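Local atomic coordinates of TetR-family transcriptional regulator (PDB entry 2G7L), a protein that probably binds operator DNA through an N-terminal helix-turn-helix domain and regulates transcription, as other TetR-family regulators do, working as a dimer. Residues Q92-L97 with W212-L217; V103-P108 with T157-E162. All blocks are in the same frame, centred on the assembly; numbering follows the deposited sequence.

Interaction 1: residues Q92-L97 with W212-L217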
# COMPACT_ATOMS: atom_id res chain seq x y z
N GLN A 92 -15.25 -17.84 -3.76
CA GLN A 92 -14.00 -18.39 -4.28
C GLN A 92 -12.99 -17.27 -4.54
O GLN A 92 -11.83 -17.44 -4.23
CB GLN A 92 -14.25 -19.10 -5.60
CG GLN A 92 -14.89 -20.52 -5.53
CD GLN A 92 -15.26 -21.01 -6.92
OE1 GLN A 92 -14.53 -21.80 -7.54
NE2 GLN A 92 -16.38 -20.51 -7.44
N LEU A 93 -13.42 -16.15 -5.12
CA LEU A 93 -12.62 -14.88 -5.11
C LEU A 93 -12.06 -14.56 -3.73
O LEU A 93 -10.87 -14.35 -3.54
CB LEU A 93 -13.46 -13.68 -5.61
CG LEU A 93 -12.88 -12.69 -6.63
CD1 LEU A 93 -13.47 -11.37 -6.38
CD2 LEU A 93 -11.36 -12.58 -6.74
N ARG A 94 -12.92 -14.52 -2.74
CA ARG A 94 -12.43 -14.23 -1.42
C ARG A 94 -11.34 -15.23 -0.99
O ARG A 94 -10.33 -14.84 -0.34
CB ARG A 94 -13.58 -14.21 -0.41
CG ARG A 94 -13.14 -13.65 0.96
CD ARG A 94 -14.13 -13.92 2.12
NE ARG A 94 -15.43 -13.21 1.99
CZ ARG A 94 -15.73 -12.01 2.49
NH1 ARG A 94 -14.82 -11.29 3.14
NH2 ARG A 94 -16.95 -11.51 2.33
N ALA A 95 -11.57 -16.53 -1.28
CA ALA A 95 -10.53 -17.55 -0.95
C ALA A 95 -9.18 -17.32 -1.67
O ALA A 95 -8.12 -17.34 -1.03
CB ALA A 95 -11.05 -19.01 -1.16
N VAL A 96 -9.17 -17.04 -2.96
CA VAL A 96 -7.86 -16.79 -3.53
C VAL A 96 -7.16 -15.54 -2.96
O VAL A 96 -5.98 -15.56 -2.68
CB VAL A 96 -7.73 -17.02 -5.09
CG1 VAL A 96 -8.98 -17.66 -5.68
CG2 VAL A 96 -7.21 -15.83 -5.88
N LEU A 97 -7.95 -14.50 -2.70
CA LEU A 97 -7.37 -13.24 -2.23
C LEU A 97 -6.84 -13.41 -0.84
O LEU A 97 -5.85 -12.84 -0.50
CB LEU A 97 -8.38 -12.06 -2.37
CG LEU A 97 -8.44 -11.60 -3.83
CD1 LEU A 97 -9.69 -10.79 -4.09
CD2 LEU A 97 -7.16 -10.80 -4.18
N TRP A 212 -13.96 -7.17 5.83
CA TRP A 212 -14.71 -5.96 5.44
C TRP A 212 -14.19 -5.29 4.16
O TRP A 212 -14.98 -4.98 3.31
CB TRP A 212 -14.73 -4.94 6.62
CG TRP A 212 -15.66 -3.80 6.37
CD1 TRP A 212 -17.02 -3.87 6.32
CD2 TRP A 212 -15.31 -2.43 6.08
NE1 TRP A 212 -17.54 -2.65 6.03
CE2 TRP A 212 -16.53 -1.73 5.89
CE3 TRP A 212 -14.08 -1.73 5.97
CZ2 TRP A 212 -16.59 -0.37 5.59
CZ3 TRP A 212 -14.13 -0.39 5.62
CH2 TRP A 212 -15.38 0.30 5.48
N SER A 213 -12.89 -5.02 3.98
CA SER A 213 -12.62 -4.28 2.73
C SER A 213 -12.80 -5.09 1.43
O SER A 213 -13.03 -4.55 0.30
CB SER A 213 -11.27 -3.59 2.76
OG SER A 213 -10.27 -4.54 2.77
N PHE A 214 -12.68 -6.40 1.54
CA PHE A 214 -13.04 -7.25 0.40
C PHE A 214 -14.48 -6.96 -0.10
O PHE A 214 -14.73 -6.61 -1.28
CB PHE A 214 -12.87 -8.75 0.77
CG PHE A 214 -13.41 -9.68 -0.31
CD1 PHE A 214 -12.62 -10.03 -1.40
CD2 PHE A 214 -14.72 -10.13 -0.28
CE1 PHE A 214 -13.16 -10.86 -2.43
CE2 PHE A 214 -15.26 -10.95 -1.32
CZ PHE A 214 -14.46 -11.32 -2.37
N ASP A 215 -15.42 -7.06 0.83
CA ASP A 215 -16.85 -6.66 0.53
C ASP A 215 -16.99 -5.22 0.10
O ASP A 215 -17.64 -4.94 -0.88
CB ASP A 215 -17.71 -6.94 1.78
CG ASP A 215 -17.90 -8.42 2.00
OD1 ASP A 215 -18.09 -9.09 0.96
OD2 ASP A 215 -17.87 -8.91 3.17
N VAL A 216 -16.31 -4.31 0.78
CA VAL A 216 -16.38 -2.90 0.37
C VAL A 216 -15.95 -2.77 -1.06
O VAL A 216 -16.57 -2.06 -1.89
CB VAL A 216 -15.43 -2.00 1.30
CG1 VAL A 216 -15.29 -0.64 0.78
CG2 VAL A 216 -15.92 -2.01 2.68
N LEU A 217 -14.83 -3.44 -1.37
CA LEU A 217 -14.26 -3.27 -2.70
C LEU A 217 -15.11 -3.96 -3.73
O LEU A 217 -15.39 -3.39 -4.80
CB LEU A 217 -12.81 -3.85 -2.71
CG LEU A 217 -11.81 -2.81 -2.14
CD1 LEU A 217 -10.58 -3.51 -1.78
CD2 LEU A 217 -11.51 -1.77 -3.27

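Interaction 2: residues V103-P108 with T157-E162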
# COMPACT_ATOMS: atom_id res chain seq x y z
N VAL A 103 0.25 -15.43 2.04
CA VAL A 103 1.68 -15.42 1.66
C VAL A 103 2.36 -14.09 1.92
O VAL A 103 3.44 -14.05 2.44
CB VAL A 103 2.09 -16.17 0.31
CG1 VAL A 103 0.93 -16.66 -0.52
CG2 VAL A 103 3.23 -15.48 -0.50
N LEU A 104 1.67 -12.99 1.65
CA LEU A 104 2.22 -11.66 1.97
C LEU A 104 2.44 -11.44 3.46
O LEU A 104 3.43 -10.86 3.84
CB LEU A 104 1.32 -10.58 1.39
CG LEU A 104 1.56 -9.95 -0.01
CD1 LEU A 104 2.40 -10.75 -0.92
CD2 LEU A 104 0.31 -9.54 -0.70
N PHE A 105 1.52 -11.89 4.30
CA PHE A 105 1.66 -11.72 5.76
C PHE A 105 2.87 -12.49 6.28
O PHE A 105 3.50 -12.06 7.24
CB PHE A 105 0.41 -12.23 6.51
CG PHE A 105 -0.72 -11.18 6.70
CD1 PHE A 105 -1.14 -10.36 5.64
CD2 PHE A 105 -1.36 -11.04 7.93
CE1 PHE A 105 -2.20 -9.38 5.80
CE2 PHE A 105 -2.43 -10.11 8.09
CZ PHE A 105 -2.83 -9.26 7.02
N ALA A 106 3.20 -13.62 5.66
CA ALA A 106 4.45 -14.37 5.95
C ALA A 106 5.69 -13.59 5.52
O ALA A 106 6.74 -13.74 6.12
CB ALA A 106 4.41 -15.77 5.31
N HIS A 107 5.58 -12.74 4.49
CA HIS A 107 6.73 -12.00 3.96
C HIS A 107 6.50 -10.49 3.73
O HIS A 107 6.50 -10.00 2.57
CB HIS A 107 7.22 -12.66 2.67
CG HIS A 107 7.51 -14.12 2.82
ND1 HIS A 107 8.72 -14.60 3.26
CD2 HIS A 107 6.73 -15.21 2.59
CE1 HIS A 107 8.68 -15.92 3.30
NE2 HIS A 107 7.48 -16.31 2.92
N PRO A 108 6.29 -9.72 4.84
CA PRO A 108 5.81 -8.32 4.68
C PRO A 108 6.68 -7.43 3.85
O PRO A 108 6.16 -6.59 3.13
CB PRO A 108 5.61 -7.84 6.13
CG PRO A 108 5.18 -9.13 6.84
CD PRO A 108 6.29 -10.10 6.27
N THR A 157 -2.11 -6.27 -0.65
CA THR A 157 -0.70 -5.95 -0.59
C THR A 157 -0.44 -4.81 0.34
O THR A 157 0.50 -4.88 1.12
CB THR A 157 -0.17 -5.53 -1.98
OG1 THR A 157 -0.56 -6.50 -2.97
CG2 THR A 157 1.34 -5.39 -1.97
N ALA A 158 -1.23 -3.71 0.25
CA ALA A 158 -1.06 -2.57 1.19
C ALA A 158 -1.28 -3.01 2.61
O ALA A 158 -0.53 -2.63 3.49
CB ALA A 158 -1.96 -1.38 0.82
N THR A 159 -2.26 -3.85 2.85
CA THR A 159 -2.55 -4.32 4.24
C THR A 159 -1.46 -5.24 4.81
O THR A 159 -1.17 -5.23 6.02
CB THR A 159 -3.94 -5.00 4.37
OG1 THR A 159 -4.99 -4.09 4.00
CG2 THR A 159 -4.22 -5.44 5.83
N ALA A 160 -0.92 -6.11 3.96
CA ALA A 160 0.21 -6.97 4.37
C ALA A 160 1.50 -6.15 4.60
O ALA A 160 2.29 -6.46 5.50
CB ALA A 160 0.44 -8.09 3.33
N ALA A 161 1.69 -5.08 3.80
CA ALA A 161 2.79 -4.12 3.99
C ALA A 161 2.92 -3.53 5.40
O ALA A 161 4.05 -3.27 5.87
CB ALA A 161 2.75 -2.99 2.92
N GLU A 162 1.77 -3.30 6.03
CA GLU A 162 1.63 -2.74 7.38
C GLU A 162 1.93 -3.75 8.47
O GLU A 162 1.95 -3.37 9.63
CB GLU A 162 0.20 -2.21 7.59
CG GLU A 162 -0.29 -1.04 6.63
CD GLU A 162 -1.74 -0.55 6.97
OE1 GLU A 162 -1.96 0.70 6.96
OE2 GLU A 162 -2.66 -1.38 7.25

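Interaction 1: residues Q92-L97 with W212-L217
F214 reaches from helix 206-223 to helix 89-106 and ends among three side chains there. Its CG lies anti to the backbone N (chi1 172°), which sends the ring straight across the gap between the helices. R94 CB sits over one face, offset toward the rim and 3.9 Å from the ring centroid, in a CH-pi contact. L97 CD1 meets the ring edge in plane, 3.8 Å from F214 CE1, and L93 CD1 comes in obliquely at 4.0 Å from the same CE1. The rest of R94 follows the ring outward: it leaves its backbone with CG anti to N, bends at chi3, and brings the centre of one guanidinium face over F214 CD2, the two planes tilted by 47°. Beyond the ring, R94 NH2 donates to D215 OD2 at 2.9 Å in a nearly straight hydrogen bond (169°) that also forms part of a salt bridge. The acceptor lies in the guanidinium plane, whereas the donor comes from above the carboxylate plane. Further out, NH1 is held by the carbonyl O of R211, and D215 OD1 takes a second salt bridge from R90, so the carboxylate is shared between two arginines and would probably stay ionised. An alanine in place of R94 would keep CB over the ring but remove the guanidinium, and would probably loosen the link to helix 206-223 made through D215 and the R211 carbonyl. L93 also packs on V131 of helix 122-136, and L97 on helix 142-161. The contact joins helix 89-106 to helix 206-223 within the all-helical ligand-binding and dimerisation domain of the family; helix 206-223 meets the second subunit through W212 and V216, consistent with the helix-bundle dimer interface of TetR-family regulators.

Interaction 2: residues V103-P108 with T157-E162
The first torsion of F105 (chi1 -89°) swings its ring from the flank of helix 89-106 toward helix 142-161, and that of L104 (chi1 -93°) lies off the staggered position, with chi2 at 20°, also well away from a staggered value. Together they place both side chains around the small residue A160. This is close helix-helix packing in the all-helical C-terminal domain of a TetR-family regulator, where an alanine lets two backbones come near: the CA atoms of F105 and A160 are 5.2 Å apart, as are those of P108 and A161. A160 CB points into the gap and has the largest share of the contact. F105 CD1 lies 3.6 Å from that methyl, which meets the ring obliquely, and CE1 runs on to A160 CA. At the ring's far end T159 CG2 stands at the edge, near the ring plane, 4.2 Å from F105 CZ. The ring also touches A206 and L210 of helix 206-223, so it lies where three helices meet. L104 reaches the preceding turn with its other end: CD2 rests 3.7 Å from T157 CA, crossing that side chain obliquely. T157 itself turns its polar end elsewhere, OG1 bonding to the carbonyl O of L153 and to Y100 OH, so the hydroxyl is satisfied within this apolar packing. H107 leaves helical geometry and is also the N-cap of the next helix, 108-116; the sharp change of direction carries P108 back to the interface, its CB 3.7 Å from A160 O. From that next helix A111 packs on L104 and A160, closing over the same spot. Tightest of all is the place where the two helices touch carbon to carbon, L104 CB against A160 CB at 3.3 Å, closer than an ordinary van der Waals contact.

How the interactions relate
Both interactions use helix 89-106. Interaction 1 takes its early turns and joins them to helix 206-223; interaction 2 takes its last turn and joins it to helix 142-161. Their centres lie 15 Å apart and their nearest atoms about 5 Å, without touching. Along the chain, the segments of interaction 2 fall between those of interaction 1. F105 connects them indirectly, since it packs on L210, two residues before 212-217, and L97 and L217 of interaction 1 both touch L152 on helix 142-161. Both contacts also reach the second subunit, which ties the packing of this C-terminal domain to the dimer interface.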